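Local coordinates for FrpC operon protein (Neisseria meningitidis, PDB 5EDF), which is the iron-regulated protein FrpD, which binds the RTX protein FrpC and may take part in adhesion, its precise role being unknown, at residues V19-Q24 / Y56-I61; N145-E150 / N167-Q172; E175-T180 / R198-L203. All coordinates share one frame; numbering follows the deposited sequence.

How the interactions relate
Interaction 1 lies across the centre of the chain from the other two: its centre is about 40 Å from that of interaction 2 and about 33 Å from that of interaction 3, and it touches neither. It belongs to a small mixed sheet, whereas interactions 2 and 3 are at one end of strands of the long antiparallel sheet, their centres about 11 Å apart. These two are in direct contact: Asn168 N and Ser177 O are 2.8 Å apart, Asn168 ND2 probably bonds to Ser179 OG, and Asn167 CB packs on Tyr178 CZ. Strand 161-167, which ends in interaction 2, also carries Ile162 of the azide pocket, completed by Leu110, Ser111 and Met114.

Interaction 1. Residues V19-Q24 / Y56-I61; sequences VTFDFQ and YSINLI
Strand 18-23 and the short strand 56-57 pair in parallel at Phe21 with Tyr56 and Asp22 with Ser57. Three backbone hydrogen bonds join them. Tyr56 is gripped at both ends, its N donating to Thr20 O (3.0 Å) and its O accepting from Asp22 N (2.8 Å); Ile58 N then reaches Asp22 O (3.1 Å). On the face carrying Phe21 and Tyr56 the contact is apolar. Ile61 CD1 sits over one face of the Phe21 ring, 4.0 Å from its centroid, and also touches Phe23 CZ at 3.6 Å, so one methyl serves both rings. Ile58 CD1 is modelled over a face of the Phe23 ring, too close to CE1 for its exact place to be trusted, while Asn59 O lies in the plane of that ring at its edge, near CE1. Farther along, Val19 CG1, anti to the backbone N (chi1 178°), meets the edge of the Tyr56 ring 3.5 Å from CD2; the phenol oxygen beyond bonds to Ser48 O. Polar groups gather around Asp22 and Gln24. A water donates to Asp22 OD2 (2.7 Å) and weakly to Ser57 OG, and Asp22 OD1 forms a salt bridge with Lys27. A second water ties Gln24 NE2 and Asn59 ND2 to Ile58 O. This is parallel pairing at the margin of a three-stranded mixed sheet: strand 18-23 runs in the middle, antiparallel to strand 26-31, and strand 56-57 takes the outer place before the chain passes, from Ile61 on, into the long antiparallel sheet.

Interaction 2. Residues N145-E150 / N167-Q172; sequences NPYFHE and NNRINQ
Tyr147 and Arg169 meet as a flat stack: the guanidinium lies on one face of the phenol ring, centres 4.0 Å apart and planes only 11° from parallel. Arg169 NE stands over the ring centre, CD makes a CH-pi contact with the same face, and CZ is displaced toward CE1, giving an off-centre cation-pi interaction. The arginine chain is extended from CG to NE, with CG anti to the backbone N (chi1 -176°). Bonds near the guanidinium plane fix its rotation: NE donates to Asn171 O (3.0 Å) and NH2 to Gln172 O (3.3 Å), though Asn171 and Gln172 are poorly ordered; NH1 forms a salt bridge with Asp176. Pro146 CG packs on the opposite face of the tyrosine ring, toward its rim, so the ring is sandwiched between its own turn and the arginine. Tyr147 belongs to a type I turn, Asn145 to Phe148, in which Asn145 OD1 accepts from Tyr147 N (3.0 Å) as an Asx turn.

Asn167 N donates to His149 O at 3.1 Å, nearly straight at 170°, at the open end of the beta-hairpin formed by strands 150-155 and 161-167; beyond it the two segments leave the sheet pairing as loops, which meet again through Tyr147 and Arg169. The Asn167 side chain makes an Asx turn of its own, OD1 accepting from Arg169 N (3.1 Å), with the donor well above the carboxamide plane. OD1 also takes a bond from Ser177 N. A water links the loops, accepting from Asn167 ND2 and donating to Tyr147 O (2.8 Å). Another water accepts from Asn145 ND2, close to Asn167 O and Arg169 O.

Interaction 3. Residues E175-T180 / R198-L203; sequences EDSYST and REKQQL
At the start of strand 178-186, Tyr178 packs against Gln202 of the connection that leads into helix 205-224. A single backbone hydrogen bond joins the segments: Tyr178 N donates to Lys200 O, 2.8 Å away and almost perfectly straight at 178°. The same oxygen lies at the edge of the tyrosine ring and makes a CA-H...O contact with Ser177. One face of the ring is covered by Gln202, whose CB makes a CH-pi contact 3.9 Å from the centroid. The glutamine chain, with CG anti to the backbone N (chi1 -170°) and extended beyond it, runs beside the ring in the same direction, its amide 24° from the ring plane. OE1 ends 3.6 Å from Tyr178 OH. Tyr178 O and Glu199 O, both acceptors, come within 3.1 Å, an approach that is probably mildly unfavourable. The loop is braced internally where Gln201 NE2 donates to Glu199 OE1 at 3.0 Å, on the anti lone pair; OE2 of the same carboxylate bonds to Tyr67 OH. His165 of the adjacent strand 161-167 meets the Tyr178 ring; its ND1 is hydrogen-bonded to Thr180 OG1 and its NE2 to Leu203 N, while Thr180 and Leu203 both pack on Leu208 of helix 205-224.

Interaction 1. Residues V19-Q24 / Y56-I61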
loop_
_atom_site.group_PDB
_atom_site.type_symbol
_atom_site.label_atom_id
_atom_site.label_comp_id
_atom_site.label_asym_id
_atom_site.label_seq_id
_atom_site.Cartn_x
_atom_site.Cartn_y
_atom_site.Cartn_z
ATOM N N VAL A 19 -6.879 -13.510 -11.486
ATOM C CA VAL A 19 -5.647 -14.025 -12.061
ATOM C C VAL A 19 -4.873 -14.765 -10.955
ATOM O O VAL A 19 -4.708 -14.228 -9.848
ATOM C CB VAL A 19 -4.795 -12.936 -12.720
ATOM C CG1 VAL A 19 -3.462 -13.511 -13.294
ATOM C CG2 VAL A 19 -5.607 -12.219 -13.807
ATOM N N THR A 20 -4.346 -15.938 -11.279
ATOM C CA THR A 20 -3.576 -16.746 -10.370
ATOM C C THR A 20 -2.071 -16.554 -10.586
ATOM O O THR A 20 -1.561 -16.634 -11.713
ATOM C CB THR A 20 -3.952 -18.204 -10.486
ATOM O OG1 THR A 20 -5.353 -18.352 -10.215
ATOM C CG2 THR A 20 -3.121 -19.070 -9.537
ATOM N N PHE A 21 -1.372 -16.273 -9.484
ATOM C CA PHE A 21 0.058 -16.041 -9.438
ATOM C C PHE A 21 0.694 -17.103 -8.558
ATOM O O PHE A 21 0.051 -17.653 -7.710
ATOM C CB PHE A 21 0.329 -14.684 -8.847
ATOM C CG PHE A 21 -0.148 -13.542 -9.702
ATOM C CD1 PHE A 21 0.671 -12.990 -10.666
ATOM C CD2 PHE A 21 -1.419 -13.015 -9.534
ATOM C CE1 PHE A 21 0.251 -11.920 -11.457
ATOM C CE2 PHE A 21 -1.831 -11.937 -10.295
ATOM C CZ PHE A 21 -1.003 -11.409 -11.271
ATOM N N ASP A 22 1.964 -17.385 -8.824
ATOM C CA ASP A 22 2.716 -18.378 -8.071
ATOM C C ASP A 22 4.065 -17.822 -7.673
ATOM O O ASP A 22 4.814 -17.383 -8.527
ATOM C CB ASP A 22 2.913 -19.678 -8.877
ATOM C CG ASP A 22 3.677 -20.698 -8.119
ATOM O OD1 ASP A 22 3.073 -21.362 -7.252
ATOM O OD2 ASP A 22 4.887 -20.810 -8.373
ATOM N N PHE A 23 4.316 -17.770 -6.362
ATOM C CA PHE A 23 5.614 -17.426 -5.805
ATOM C C PHE A 23 6.314 -18.702 -5.363
ATOM O O PHE A 23 6.066 -19.173 -4.268
ATOM C CB PHE A 23 5.467 -16.548 -4.552
ATOM C CG PHE A 23 4.843 -15.186 -4.770
ATOM C CD1 PHE A 23 5.630 -14.057 -5.038
ATOM C CD2 PHE A 23 3.505 -15.006 -4.520
ATOM C CE1 PHE A 23 5.042 -12.789 -5.148
ATOM C CE2 PHE A 23 2.917 -13.722 -4.613
ATOM C CZ PHE A 23 3.718 -12.636 -4.921
ATOM N N GLN A 24 7.139 -19.251 -6.237
ATOM C CA GLN A 24 7.852 -20.496 -5.945
ATOM C C GLN A 24 6.967 -21.522 -5.240
ATOM O O GLN A 24 7.373 -22.113 -4.233
ATOM C CB GLN A 24 9.131 -20.224 -5.157
ATOM C CG GLN A 24 10.021 -19.154 -5.754
ATOM C CD GLN A 24 10.758 -19.586 -7.008
ATOM O OE1 GLN A 24 10.898 -20.779 -7.299
ATOM N NE2 GLN A 24 11.236 -18.603 -7.763
ATOM N N TYR A 56 0.831 -17.527 -13.312
ATOM C CA TYR A 56 1.984 -16.664 -13.623
ATOM C C TYR A 56 3.029 -16.813 -12.510
ATOM O O TYR A 56 2.769 -16.446 -11.370
ATOM C CB TYR A 56 1.570 -15.204 -13.744
ATOM C CG TYR A 56 0.808 -14.891 -14.985
ATOM C CD1 TYR A 56 1.429 -14.780 -16.207
ATOM C CD2 TYR A 56 -0.546 -14.669 -14.930
ATOM C CE1 TYR A 56 0.698 -14.495 -17.367
ATOM C CE2 TYR A 56 -1.283 -14.383 -16.083
ATOM C CZ TYR A 56 -0.651 -14.278 -17.277
ATOM O OH TYR A 56 -1.375 -13.963 -18.391
ATOM N N SER A 57 4.203 -17.331 -12.861
ATOM C CA SER A 57 5.330 -17.461 -11.926
ATOM C C SER A 57 6.052 -16.134 -11.832
ATOM O O SER A 57 6.570 -15.632 -12.828
ATOM C CB SER A 57 6.302 -18.535 -12.412
ATOM O OG SER A 57 5.714 -19.813 -12.405
ATOM N N ILE A 58 6.045 -15.512 -10.655
ATOM C CA ILE A 58 6.562 -14.151 -10.501
ATOM C C ILE A 58 7.381 -14.042 -9.219
ATOM O O ILE A 58 7.372 -14.962 -8.405
ATOM C CB ILE A 58 5.409 -13.126 -10.476
ATOM C CG1 ILE A 58 4.329 -13.484 -9.439
ATOM C CG2 ILE A 58 4.646 -13.137 -11.795
ATOM C CD1 ILE A 58 4.707 -13.385 -8.113
ATOM N N ASN A 59 8.151 -12.979 -9.103
ATOM C CA ASN A 59 8.833 -12.607 -7.864
ATOM C C ASN A 59 8.127 -11.501 -7.109
ATOM O O ASN A 59 8.346 -11.342 -5.921
ATOM C CB ASN A 59 10.271 -12.127 -8.160
ATOM C CG ASN A 59 11.121 -13.177 -8.837
ATOM O OD1 ASN A 59 11.916 -12.858 -9.717
ATOM N ND2 ASN A 59 10.966 -14.421 -8.426
ATOM N N LEU A 60 7.331 -10.687 -7.792
ATOM C CA LEU A 60 6.592 -9.621 -7.150
ATOM C C LEU A 60 5.309 -9.386 -7.918
ATOM O O LEU A 60 5.252 -9.668 -9.134
ATOM C CB LEU A 60 7.404 -8.308 -7.054
ATOM C CG LEU A 60 7.585 -7.502 -8.335
ATOM C CD1 LEU A 60 6.450 -6.562 -8.626
ATOM C CD2 LEU A 60 8.903 -6.707 -8.251
ATOM N N ILE A 61 4.301 -8.889 -7.215
ATOM C CA ILE A 61 3.060 -8.415 -7.793
ATOM C C ILE A 61 2.874 -6.983 -7.342
ATOM O O ILE A 61 3.101 -6.684 -6.170
ATOM C CB ILE A 61 1.837 -9.224 -7.305
ATOM C CG1 ILE A 61 2.028 -10.730 -7.564
ATOM C CG2 ILE A 61 0.546 -8.699 -7.992
ATOM C CD1 ILE A 61 0.949 -11.566 -6.891
HETATM O O HOH W 1 7.311 -20.697 -9.488
HETATM O O HOH W 2 9.714 -16.144 -6.923
#

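Interaction 2. Residues N145-E150 / N167-Q172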
loop_
_atom_site.group_PDB
_atom_site.type_symbol
_atom_site.label_atom_id
_atom_site.label_comp_id
_atom_site.label_asym_id
_atom_site.label_seq_id
_atom_site.Cartn_x
_atom_site.Cartn_y
_atom_site.Cartn_z
ATOM N N ASN A 145 16.120 23.734 9.423
ATOM C CA ASN A 145 14.828 23.143 9.052
ATOM C C ASN A 145 13.850 23.051 10.228
ATOM O O ASN A 145 13.764 22.001 10.884
ATOM C CB ASN A 145 15.027 21.749 8.425
ATOM C CG ASN A 145 13.713 21.143 7.909
ATOM O OD1 ASN A 145 12.675 21.810 7.920
ATOM N ND2 ASN A 145 13.759 19.887 7.459
ATOM N N PRO A 146 13.079 24.125 10.487
ATOM C CA PRO A 146 12.121 24.112 11.605
ATOM C C PRO A 146 10.905 23.219 11.347
ATOM O O PRO A 146 10.092 22.978 12.250
ATOM C CB PRO A 146 11.702 25.582 11.731
ATOM C CG PRO A 146 11.911 26.159 10.372
ATOM C CD PRO A 146 13.080 25.420 9.776
ATOM N N TYR A 147 10.798 22.706 10.124
ATOM C CA TYR A 147 9.636 21.918 9.719
ATOM C C TYR A 147 9.836 20.415 9.889
ATOM O O TYR A 147 8.883 19.639 9.742
ATOM C CB TYR A 147 9.293 22.254 8.274
ATOM C CG TYR A 147 9.112 23.738 8.074
ATOM C CD1 TYR A 147 8.056 24.411 8.682
ATOM C CD2 TYR A 147 10.020 24.474 7.324
ATOM C CE1 TYR A 147 7.889 25.779 8.527
ATOM C CE2 TYR A 147 9.868 25.857 7.158
ATOM C CZ TYR A 147 8.791 26.501 7.763
ATOM O OH TYR A 147 8.591 27.861 7.629
ATOM N N PHE A 148 11.052 19.993 10.244
ATOM C CA PHE A 148 11.326 18.581 10.460
ATOM C C PHE A 148 10.373 17.975 11.520
ATOM O O PHE A 148 10.321 18.414 12.655
ATOM C CB PHE A 148 12.768 18.418 10.897
ATOM C CG PHE A 148 13.213 17.011 10.991
ATOM C CD1 PHE A 148 13.468 16.282 9.852
ATOM C CD2 PHE A 148 13.368 16.406 12.215
ATOM C CE1 PHE A 148 13.888 14.962 9.935
ATOM C CE2 PHE A 148 13.790 15.123 12.303
ATOM C CZ PHE A 148 14.030 14.378 11.171
ATOM N N HIS A 149 9.630 16.946 11.132
ATOM C CA HIS A 149 8.628 16.347 11.976
ATOM C C HIS A 149 8.218 15.007 11.367
ATOM O O HIS A 149 7.687 14.992 10.267
ATOM C CB HIS A 149 7.396 17.259 12.050
ATOM C CG HIS A 149 6.510 16.985 13.220
ATOM N ND1 HIS A 149 5.281 17.593 13.373
ATOM C CD2 HIS A 149 6.684 16.209 14.314
ATOM C CE1 HIS A 149 4.735 17.192 14.509
ATOM N NE2 HIS A 149 5.564 16.348 15.096
ATOM N N GLU A 150 8.448 13.928 12.088
ATOM C CA GLU A 150 8.166 12.587 11.567
ATOM C C GLU A 150 7.517 11.769 12.657
ATOM O O GLU A 150 7.750 12.000 13.860
ATOM C CB GLU A 150 9.432 11.927 11.038
ATOM C CG GLU A 150 10.309 12.958 10.319
ATOM C CD GLU A 150 11.233 12.403 9.270
ATOM O OE1 GLU A 150 11.753 11.288 9.465
ATOM O OE2 GLU A 150 11.451 13.121 8.262
ATOM N N ASN A 167 6.694 15.176 7.388
ATOM C CA ASN A 167 6.524 16.421 6.663
ATOM C C ASN A 167 7.737 16.625 5.762
ATOM O O ASN A 167 8.869 16.585 6.218
ATOM C CB ASN A 167 6.388 17.617 7.608
ATOM C CG ASN A 167 5.855 18.865 6.902
ATOM O OD1 ASN A 167 5.699 18.892 5.681
ATOM N ND2 ASN A 167 5.587 19.921 7.683
ATOM N N ASN A 168 7.499 16.834 4.475
ATOM C CA ASN A 168 8.567 17.007 3.496
ATOM C C ASN A 168 8.922 18.460 3.243
ATOM O O ASN A 168 9.864 18.754 2.516
ATOM C CB ASN A 168 8.174 16.353 2.181
ATOM C CG ASN A 168 8.064 14.876 2.322
ATOM O OD1 ASN A 168 9.066 14.201 2.511
ATOM N ND2 ASN A 168 6.844 14.370 2.318
ATOM N N ARG A 169 8.162 19.357 3.841
ATOM C CA ARG A 169 8.432 20.793 3.742
ATOM C C ARG A 169 9.782 21.155 4.358
ATOM O O ARG A 169 10.106 20.707 5.467
ATOM C CB ARG A 169 7.329 21.549 4.464
ATOM C CG ARG A 169 7.429 23.072 4.361
ATOM C CD ARG A 169 6.457 23.657 5.323
ATOM N NE ARG A 169 6.391 25.117 5.232
ATOM C CZ ARG A 169 5.562 25.868 5.946
ATOM N NH1 ARG A 169 4.729 25.304 6.821
ATOM N NH2 ARG A 169 5.568 27.187 5.792
ATOM N N ILE A 170 10.566 21.953 3.639
ATOM C CA ILE A 170 11.845 22.454 4.168
ATOM C C ILE A 170 12.026 23.969 4.162
ATOM O O ILE A 170 13.005 24.465 4.725
ATOM C CB ILE A 170 13.069 21.801 3.452
ATOM C CG1 ILE A 170 13.037 22.064 1.936
ATOM C CG2 ILE A 170 13.128 20.313 3.775
ATOM C CD1 ILE A 170 14.230 21.483 1.195
ATOM N N ASN A 171 11.118 24.708 3.535
ATOM C CA ASN A 171 11.193 26.155 3.636
ATOM C C ASN A 171 9.844 26.803 3.770
ATOM O O ASN A 171 8.784 26.178 3.697
ATOM C CB ASN A 171 12.021 26.773 2.494
ATOM C CG ASN A 171 11.661 26.224 1.142
ATOM O OD1 ASN A 171 10.501 26.245 0.739
ATOM N ND2 ASN A 171 12.662 25.740 0.418
ATOM N N GLN A 172 9.959 28.063 3.867
ATOM C CA GLN A 172 8.891 28.857 4.390
ATOM C C GLN A 172 7.896 29.230 3.316
ATOM O O GLN A 172 6.696 29.343 3.581
ATOM C CB GLN A 172 9.504 30.099 5.021
ATOM C CG GLN A 172 10.319 29.786 6.281
ATOM C CD GLN A 172 11.746 29.303 6.019
ATOM O OE1 GLN A 172 12.204 29.242 4.874
ATOM N NE2 GLN A 172 12.456 28.963 7.093
HETATM O O HOH W 3 11.337 18.461 6.475
HETATM O O HOH W 4 6.320 20.511 10.271
HETATM O O HOH W 5 10.253 15.918 8.419
#

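Interaction 3. Residues E175-T180 / R198-L203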
loop_
_atom_site.group_PDB
_atom_site.type_symbol
_atom_site.label_atom_id
_atom_site.label_comp_id
_atom_site.label_asym_id
_atom_site.label_seq_id
_atom_site.Cartn_x
_atom_site.Cartn_y
_atom_site.Cartn_z
ATOM N N GLU A 175 4.427 24.851 1.304
ATOM C CA GLU A 175 3.326 24.460 2.186
ATOM C C GLU A 175 3.697 23.138 2.874
ATOM O O GLU A 175 4.620 22.454 2.430
ATOM C CB GLU A 175 2.026 24.280 1.388
ATOM C CG GLU A 175 1.702 25.421 0.419
ATOM C CD GLU A 175 1.599 26.778 1.103
ATOM O OE1 GLU A 175 1.096 26.832 2.244
ATOM O OE2 GLU A 175 2.009 27.795 0.497
ATOM N N ASP A 176 3.001 22.795 3.960
ATOM C CA ASP A 176 3.178 21.479 4.587
ATOM C C ASP A 176 2.795 20.430 3.564
ATOM O O ASP A 176 1.789 20.569 2.874
ATOM C CB ASP A 176 2.302 21.290 5.836
ATOM C CG ASP A 176 2.935 21.847 7.107
ATOM O OD1 ASP A 176 3.983 22.519 7.032
ATOM O OD2 ASP A 176 2.363 21.601 8.192
ATOM N N SER A 177 3.604 19.379 3.476
ATOM C CA SER A 177 3.358 18.300 2.533
ATOM C C SER A 177 3.779 16.989 3.190
ATOM O O SER A 177 4.962 16.655 3.208
ATOM C CB SER A 177 4.151 18.539 1.247
ATOM O OG SER A 177 3.783 17.625 0.235
ATOM N N TYR A 178 2.804 16.268 3.749
ATOM C CA TYR A 178 3.104 15.003 4.418
ATOM C C TYR A 178 3.065 13.861 3.426
ATOM O O TYR A 178 2.291 13.883 2.471
ATOM C CB TYR A 178 2.139 14.735 5.588
ATOM C CG TYR A 178 2.524 15.527 6.813
ATOM C CD1 TYR A 178 2.247 16.876 6.897
ATOM C CD2 TYR A 178 3.223 14.927 7.856
ATOM C CE1 TYR A 178 2.629 17.608 8.029
ATOM C CE2 TYR A 178 3.605 15.642 8.974
ATOM C CZ TYR A 178 3.298 16.967 9.045
ATOM O OH TYR A 178 3.687 17.724 10.154
ATOM N N SER A 179 3.919 12.880 3.656
ATOM C CA SER A 179 3.866 11.616 2.926
ATOM C C SER A 179 4.068 10.444 3.877
ATOM O O SER A 179 4.511 10.617 5.022
ATOM C CB SER A 179 4.913 11.601 1.840
ATOM O OG SER A 179 6.192 11.672 2.367
ATOM N N THR A 180 3.782 9.243 3.390
ATOM C CA THR A 180 3.702 8.047 4.201
ATOM C C THR A 180 4.382 6.884 3.509
ATOM O O THR A 180 4.245 6.683 2.296
ATOM C CB THR A 180 2.251 7.666 4.439
ATOM O OG1 THR A 180 1.549 8.772 5.014
ATOM C CG2 THR A 180 2.129 6.474 5.368
ATOM N N ARG A 198 -1.640 11.216 -3.044
ATOM C CA ARG A 198 -2.028 12.591 -3.390
ATOM C C ARG A 198 -2.367 13.471 -2.183
ATOM O O ARG A 198 -2.660 14.667 -2.344
ATOM C CB ARG A 198 -3.225 12.612 -4.338
ATOM C CG ARG A 198 -2.980 11.853 -5.657
ATOM C CD ARG A 198 -2.202 12.655 -6.681
ATOM N NE ARG A 198 -0.774 12.735 -6.394
ATOM C CZ ARG A 198 0.161 11.910 -6.872
ATOM N NH1 ARG A 198 -0.165 10.897 -7.670
ATOM N NH2 ARG A 198 1.440 12.092 -6.536
ATOM N N GLU A 199 -2.348 12.927 -0.986
ATOM C CA GLU A 199 -2.672 13.730 0.181
ATOM C C GLU A 199 -1.447 14.478 0.719
ATOM O O GLU A 199 -0.409 13.873 1.008
ATOM C CB GLU A 199 -3.234 12.835 1.295
ATOM C CG GLU A 199 -4.371 11.903 0.875
ATOM C CD GLU A 199 -5.455 12.621 0.098
ATOM O OE1 GLU A 199 -6.147 13.491 0.711
ATOM O OE2 GLU A 199 -5.590 12.409 -1.137
ATOM N N LYS A 200 -1.565 15.786 0.877
ATOM C CA LYS A 200 -0.482 16.598 1.440
ATOM C C LYS A 200 -0.722 16.893 2.928
ATOM O O LYS A 200 0.216 17.202 3.681
ATOM C CB LYS A 200 -0.346 17.918 0.648
ATOM C CG LYS A 200 -0.054 17.770 -0.852
ATOM C CD LYS A 200 -0.024 19.137 -1.563
ATOM C CE LYS A 200 -1.424 19.728 -1.712
ATOM N NZ LYS A 200 -2.353 18.857 -2.508
ATOM N N GLN A 201 -1.964 16.767 3.376
ATOM C CA GLN A 201 -2.312 17.087 4.764
ATOM C C GLN A 201 -1.786 16.026 5.743
ATOM O O GLN A 201 -1.669 14.839 5.401
ATOM C CB GLN A 201 -3.837 17.271 4.917
ATOM C CG GLN A 201 -4.675 15.966 4.935
ATOM C CD GLN A 201 -5.016 15.430 3.560
ATOM O OE1 GLN A 201 -4.527 15.925 2.527
ATOM N NE2 GLN A 201 -5.860 14.415 3.543
ATOM N N GLN A 202 -1.424 16.429 6.946
ATOM C CA GLN A 202 -1.094 15.474 7.997
ATOM C C GLN A 202 -2.283 14.542 8.246
ATOM O O GLN A 202 -3.427 14.967 8.307
ATOM C CB GLN A 202 -0.687 16.205 9.273
ATOM C CG GLN A 202 -0.105 15.324 10.358
ATOM C CD GLN A 202 0.268 16.084 11.627
ATOM O OE1 GLN A 202 0.428 17.292 11.614
ATOM N NE2 GLN A 202 0.436 15.348 12.712
ATOM N N LEU A 203 -1.994 13.255 8.392
ATOM C CA LEU A 203 -2.982 12.243 8.573
ATOM C C LEU A 203 -2.896 11.737 10.003
ATOM O O LEU A 203 -1.827 11.723 10.616
ATOM C CB LEU A 203 -2.733 11.091 7.570
ATOM C CG LEU A 203 -2.803 11.505 6.105
ATOM C CD1 LEU A 203 -2.421 10.311 5.185
ATOM C CD2 LEU A 203 -4.190 12.050 5.728
#